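Local coordinates for protein carboxylesterase YbfK (Bacillus subtilis, PDB 4CCY) that hydrolyses carboxylic esters to an alcohol and a carboxylate, as a carboxylesterase of the alpha/beta hydrolase superfamily, at residues A[21-25]-A[65-69]; A[148-154]-A[234-240]. One frame throughout, in Å; residues are numbered along the deposited sequence.

Contact 1: A[21-25]-A[65-69]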
loop_
_atom_site.group_PDB
_atom_site.type_symbol
_atom_site.label_atom_id
_atom_site.label_comp_id
_atom_site.label_asym_id
_atom_site.label_seq_id
_atom_site.Cartn_x
_atom_site.Cartn_y
_atom_site.Cartn_z
ATOM N N TYR A 21 2.105 6.395 16.079
ATOM C CA TYR A 21 2.954 5.725 15.076
ATOM C C TYR A 21 4.163 5.055 15.742
ATOM O O TYR A 21 4.456 3.892 15.482
ATOM C CB TYR A 21 3.433 6.748 14.030
ATOM C CG TYR A 21 3.933 6.203 12.693
ATOM C CD1 TYR A 21 4.519 4.928 12.584
ATOM C CD2 TYR A 21 3.860 6.982 11.546
ATOM C CE1 TYR A 21 4.976 4.447 11.365
ATOM C CE2 TYR A 21 4.329 6.514 10.325
ATOM C CZ TYR A 21 4.886 5.243 10.242
ATOM O OH TYR A 21 5.358 4.772 9.043
ATOM N N ASP A 22 4.875 5.794 16.591
ATOM C CA ASP A 22 6.015 5.213 17.310
ATOM C C ASP A 22 5.595 4.036 18.193
ATOM O O ASP A 22 6.311 3.039 18.268
ATOM C CB ASP A 22 6.763 6.277 18.111
ATOM C CG ASP A 22 7.475 7.283 17.220
ATOM O OD1 ASP A 22 7.700 6.980 16.020
ATOM O OD2 ASP A 22 7.811 8.379 17.712
ATOM N N GLN A 23 4.428 4.140 18.832
ATOM C CA GLN A 23 3.864 3.007 19.582
ATOM C C GLN A 23 3.701 1.808 18.672
ATOM O O GLN A 23 4.129 0.711 19.013
ATOM C CB GLN A 23 2.472 3.299 20.131
ATOM C CG GLN A 23 2.245 4.669 20.702
ATOM C CD GLN A 23 2.750 4.769 22.102
ATOM O OE1 GLN A 23 3.945 4.640 22.336
ATOM N NE2 GLN A 23 1.850 4.993 23.045
ATOM N N SER A 24 3.062 2.032 17.519
ATOM C CA SER A 24 2.737 0.943 16.599
ATOM C C SER A 24 3.991 0.205 16.181
ATOM O O SER A 24 3.956 -1.008 15.972
ATOM C CB SER A 24 1.994 1.466 15.371
ATOM O OG SER A 24 0.679 1.856 15.706
ATOM N N LEU A 25 5.100 0.939 16.101
ATOM C CA LEU A 25 6.369 0.394 15.641
ATOM C C LEU A 25 7.074 -0.534 16.642
ATOM O O LEU A 25 8.019 -1.236 16.281
ATOM C CB LEU A 25 7.289 1.515 15.126
ATOM C CG LEU A 25 6.929 2.125 13.748
ATOM C CD1 LEU A 25 7.786 3.342 13.414
ATOM C CD2 LEU A 25 7.057 1.080 12.646
ATOM N N PHE A 65 -2.844 3.687 6.846
ATOM C CA PHE A 65 -2.166 2.678 7.685
ATOM C C PHE A 65 -0.693 2.934 7.958
ATOM O O PHE A 65 -0.186 2.513 9.001
ATOM C CB PHE A 65 -2.311 1.280 7.085
ATOM C CG PHE A 65 -3.639 0.617 7.376
ATOM C CD1 PHE A 65 -4.809 1.125 6.854
ATOM C CD2 PHE A 65 -3.702 -0.521 8.164
ATOM C CE1 PHE A 65 -6.029 0.524 7.103
ATOM C CE2 PHE A 65 -4.917 -1.145 8.409
ATOM C CZ PHE A 65 -6.082 -0.619 7.886
ATOM N N SER A 66 -0.013 3.624 7.043
ATOM C CA SER A 66 1.452 3.838 7.120
ATOM C C SER A 66 2.215 2.515 7.028
ATOM O O SER A 66 1.612 1.441 7.048
ATOM C CB SER A 66 1.847 4.536 8.424
ATOM O OG SER A 66 1.871 3.586 9.479
ATOM N N SER A 67 3.541 2.605 6.973
ATOM C CA SER A 67 4.421 1.424 6.933
ATOM C C SER A 67 4.332 0.502 8.153
ATOM O O SER A 67 4.772 -0.655 8.093
ATOM C CB SER A 67 5.874 1.853 6.708
ATOM O OG SER A 67 6.037 2.274 5.367
ATOM N N ALA A 68 3.766 1.017 9.245
ATOM C CA ALA A 68 3.563 0.236 10.478
ATOM C C ALA A 68 2.777 -1.075 10.254
ATOM O O ALA A 68 2.995 -2.062 10.958
ATOM C CB ALA A 68 2.879 1.087 11.549
ATOM N N MET A 69 1.883 -1.073 9.265
ATOM C CA MET A 69 1.005 -2.224 8.977
ATOM C C MET A 69 1.743 -3.486 8.508
ATOM O O MET A 69 1.176 -4.579 8.535
ATOM C CB MET A 69 -0.092 -1.850 7.970
ATOM C CG MET A 69 0.427 -1.487 6.580
ATOM S SD MET A 69 -0.850 -1.701 5.331
ATOM C CE MET A 69 -0.727 -3.471 5.046
HETATM O O HOH W 1 4.564 -1.873 13.321
#
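Y21 reaches from the helix to the 65-69 loop and lays one face of its ring on S66, whose OG lies 3.5 Å above the plane, displaced toward the rim near CZ. With CG anti to the backbone N (chi1 -161°), the ring extends across to the loop, and its OH comes within 3.8 Å of S67 CB. The apolar share of the contact belongs to A68: its CB sits 4.0 Å from Y21 CE1 and 3.9 Å from S24 CB. L25 CD2 touches A68 CA more loosely. A methyl and a small serine suit this place because the two backbones come close, with the CA atoms of L25 and A68 5.9 Å apart.

Polar bonds fix the loop and tie both segments to their surroundings. S66 OG accepts from A68 N (3.2 Å), an ST turn at the start of the 3-10 turn. One water donates to both S24 O and A68 O, joining the two backbones. The phenol OH is bonded to D87, which also takes S67 OG, while Q199 of helix 194-205 binds S24 OG and S66 OG. The N-terminal helix 12-24 is thus fastened to the loop between strand 56-60 and helix 71-80, with helix 194-205 alongside.

Contact 2: A[148-154]-A[234-240]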
loop_
_atom_site.group_PDB
_atom_site.type_symbol
_atom_site.label_atom_id
_atom_site.label_comp_id
_atom_site.label_asym_id
_atom_site.label_seq_id
_atom_site.Cartn_x
_atom_site.Cartn_y
_atom_site.Cartn_z
ATOM N N ARG A 148 9.528 -8.084 -9.940
ATOM C CA ARG A 148 8.209 -8.723 -9.804
ATOM C C ARG A 148 7.284 -7.885 -8.936
ATOM O O ARG A 148 7.741 -7.198 -8.028
ATOM C CB ARG A 148 8.340 -10.151 -9.247
ATOM C CG ARG A 148 9.121 -11.092 -10.156
ATOM C CD ARG A 148 9.033 -12.556 -9.732
ATOM N NE ARG A 148 9.060 -13.373 -10.938
ATOM C CZ ARG A 148 8.261 -14.392 -11.209
ATOM N NH1 ARG A 148 7.363 -14.817 -10.330
ATOM N NH2 ARG A 148 8.400 -15.020 -12.370
ATOM N N ALA A 149 5.986 -7.938 -9.207
ATOM C CA ALA A 149 5.047 -7.033 -8.552
ATOM C C ALA A 149 3.909 -7.794 -7.872
ATOM O O ALA A 149 3.304 -8.676 -8.480
ATOM C CB ALA A 149 4.493 -6.029 -9.554
ATOM N N VAL A 150 3.635 -7.433 -6.618
ATOM C CA VAL A 150 2.561 -8.031 -5.819
ATOM C C VAL A 150 1.523 -6.971 -5.456
ATOM O O VAL A 150 1.832 -5.974 -4.786
ATOM C CB VAL A 150 3.084 -8.670 -4.507
ATOM C CG1 VAL A 150 1.935 -9.301 -3.724
ATOM C CG2 VAL A 150 4.172 -9.701 -4.777
ATOM N N VAL A 151 0.288 -7.203 -5.881
ATOM C CA VAL A 151 -0.796 -6.263 -5.674
ATOM C C VAL A 151 -1.886 -6.906 -4.810
ATOM O O VAL A 151 -2.551 -7.854 -5.233
ATOM C CB VAL A 151 -1.359 -5.809 -7.036
ATOM C CG1 VAL A 151 -2.562 -4.890 -6.865
ATOM C CG2 VAL A 151 -0.263 -5.133 -7.860
ATOM N N ILE A 152 -2.057 -6.391 -3.597
ATOM C CA ILE A 152 -3.024 -6.956 -2.632
ATOM C C ILE A 152 -4.174 -5.978 -2.358
ATOM O O ILE A 152 -3.938 -4.835 -1.978
ATOM C CB ILE A 152 -2.352 -7.368 -1.284
ATOM C CG1 ILE A 152 -1.080 -8.204 -1.509
ATOM C CG2 ILE A 152 -3.334 -8.123 -0.384
ATOM C CD1 ILE A 152 -0.227 -8.385 -0.262
ATOM N N SER A 153 -5.407 -6.442 -2.571
ATOM C CA SER A 153 -6.628 -5.670 -2.315
ATOM C C SER A 153 -6.539 -4.241 -2.852
ATOM O O SER A 153 -6.717 -3.275 -2.093
ATOM C CB SER A 153 -6.944 -5.658 -0.817
ATOM O OG SER A 153 -7.020 -6.990 -0.327
ATOM N N PRO A 154 -6.268 -4.101 -4.165
ATOM C CA PRO A 154 -5.974 -2.769 -4.711
ATOM C C PRO A 154 -7.164 -1.806 -4.582
ATOM O O PRO A 154 -8.338 -2.233 -4.567
ATOM C CB PRO A 154 -5.617 -3.050 -6.180
ATOM C CG PRO A 154 -6.255 -4.370 -6.490
ATOM C CD PRO A 154 -6.229 -5.151 -5.204
ATOM N N VAL A 234 5.322 -7.176 -16.930
ATOM C CA VAL A 234 6.074 -7.728 -15.779
ATOM C C VAL A 234 5.216 -8.752 -15.030
ATOM O O VAL A 234 3.990 -8.691 -15.114
ATOM C CB VAL A 234 6.584 -6.639 -14.786
ATOM C CG1 VAL A 234 7.226 -5.456 -15.518
ATOM C CG2 VAL A 234 5.480 -6.164 -13.845
ATOM N N PRO A 235 5.852 -9.701 -14.309
ATOM C CA PRO A 235 5.074 -10.657 -13.519
ATOM C C PRO A 235 4.321 -9.990 -12.372
ATOM O O PRO A 235 4.924 -9.292 -11.535
ATOM C CB PRO A 235 6.137 -11.611 -12.960
ATOM C CG PRO A 235 7.322 -11.442 -13.860
ATOM C CD PRO A 235 7.295 -10.003 -14.277
ATOM N N VAL A 236 3.011 -10.224 -12.336
ATOM C CA VAL A 236 2.145 -9.669 -11.325
ATOM C C VAL A 236 1.494 -10.814 -10.540
ATOM O O VAL A 236 1.017 -11.791 -11.133
ATOM C CB VAL A 236 1.064 -8.740 -11.948
ATOM C CG1 VAL A 236 0.019 -8.307 -10.919
ATOM C CG2 VAL A 236 1.706 -7.518 -12.602
ATOM N N LEU A 237 1.508 -10.687 -9.214
ATOM C CA LEU A 237 0.658 -11.480 -8.330
ATOM C C LEU A 237 -0.448 -10.580 -7.773
ATOM O O LEU A 237 -0.160 -9.557 -7.136
ATOM C CB LEU A 237 1.470 -12.084 -7.178
ATOM C CG LEU A 237 0.650 -12.667 -6.020
ATOM C CD1 LEU A 237 -0.149 -13.912 -6.429
ATOM C CD2 LEU A 237 1.543 -12.967 -4.833
ATOM N N LEU A 238 -1.699 -10.962 -8.026
ATOM C CA LEU A 238 -2.873 -10.202 -7.601
ATOM C C LEU A 238 -3.723 -10.994 -6.602
ATOM O O LEU A 238 -4.187 -12.105 -6.909
ATOM C CB LEU A 238 -3.739 -9.829 -8.814
ATOM C CG LEU A 238 -4.983 -8.965 -8.534
ATOM C CD1 LEU A 238 -4.626 -7.658 -7.833
ATOM C CD2 LEU A 238 -5.762 -8.690 -9.809
ATOM N N MET A 239 -3.937 -10.415 -5.422
ATOM C CA MET A 239 -4.654 -11.103 -4.357
ATOM C C MET A 239 -5.832 -10.280 -3.846
ATOM O O MET A 239 -5.690 -9.110 -3.525
ATOM C CB MET A 239 -3.706 -11.455 -3.194
ATOM C CG MET A 239 -2.508 -12.309 -3.617
ATOM S SD MET A 239 -1.433 -12.746 -2.238
ATOM C CE MET A 239 -2.398 -14.007 -1.431
ATOM N N PHE A 240 -6.994 -10.909 -3.780
ATOM C CA PHE A 240 -8.161 -10.308 -3.141
ATOM C C PHE A 240 -8.613 -11.198 -1.997
ATOM O O PHE A 240 -8.329 -12.406 -1.984
ATOM C CB PHE A 240 -9.326 -10.209 -4.121
ATOM C CG PHE A 240 -9.040 -9.411 -5.356
ATOM C CD1 PHE A 240 -9.116 -8.016 -5.341
ATOM C CD2 PHE A 240 -8.744 -10.053 -6.555
ATOM C CE1 PHE A 240 -8.878 -7.290 -6.508
ATOM C CE2 PHE A 240 -8.509 -9.331 -7.714
ATOM C CZ PHE A 240 -8.568 -7.950 -7.688
#
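L238 reaches back across the strand pair to V151. Its CB leaves on the face of the sheet that also carries A149, V151 and V236; CG stands anti to the backbone N (chi1 -177°), and the branch at chi2 57° directs CD1 toward the neighbouring strand. There CD1 lies 3.6 Å from V151 CG1, close also to V151 O. It meets P154 CG too, at 3.9 Å, the proline crossing the leucine at about a right angle. A branched aliphatic chain suits this buried place, since one methyl can serve both neighbours, while outside the pair the side chain packs on A256 of helix 249-259.

P154 CD also approaches F240 CE1 (3.6 Å), the ring lying obliquely to it. On the face of V150, I152 and M239, V150 and L237 run side by side, meeting through CG1 and CD2. At the N-terminal end of the pair P235 CB lies over the centre of one face of the R148 guanidinium, 3.9 Å above its plane; the cation keeps a polar partner, its NH1 donating to F290 O.

Five backbone hydrogen bonds, from A149 N to P235 O through S153 N to M239 O, zip the two parallel strands together. The bond from V151 N to L237 O is 2.7 Å long and almost straight, at 177°.

Along these two strands the faces are lined by alanine, valine, isoleucine, leucine and methionine, leaving peptide groups to supply the polar bonding. Just past the C-terminal end of strand 146-152 the chemistry changes: S153 OG is hydrogen-bonded to the backbone O of H273, probably a charge-relay residue, and may thereby help to position the loop carrying that histidine.

Overall arrangement
Contact 1 and contact 2 lie on opposite sides of the chain's centre, their own centres 23 Å apart and their nearest atoms about 7 Å apart without touching. They follow one another in sequence, the first closing before the second opens. Contact 2 joins two core strands whose C-terminal ends lie beside the probable triad of S129, E244 and H273: the side chain of S153 is about 4 Å from those of both E244 and H273, and the side chain of F240 is about 8 Å from a bound sodium ion. Contact 1, away from the annotated sites, instead secures the N-terminal helix on a loop that leaves the same central sheet at strand 56-60.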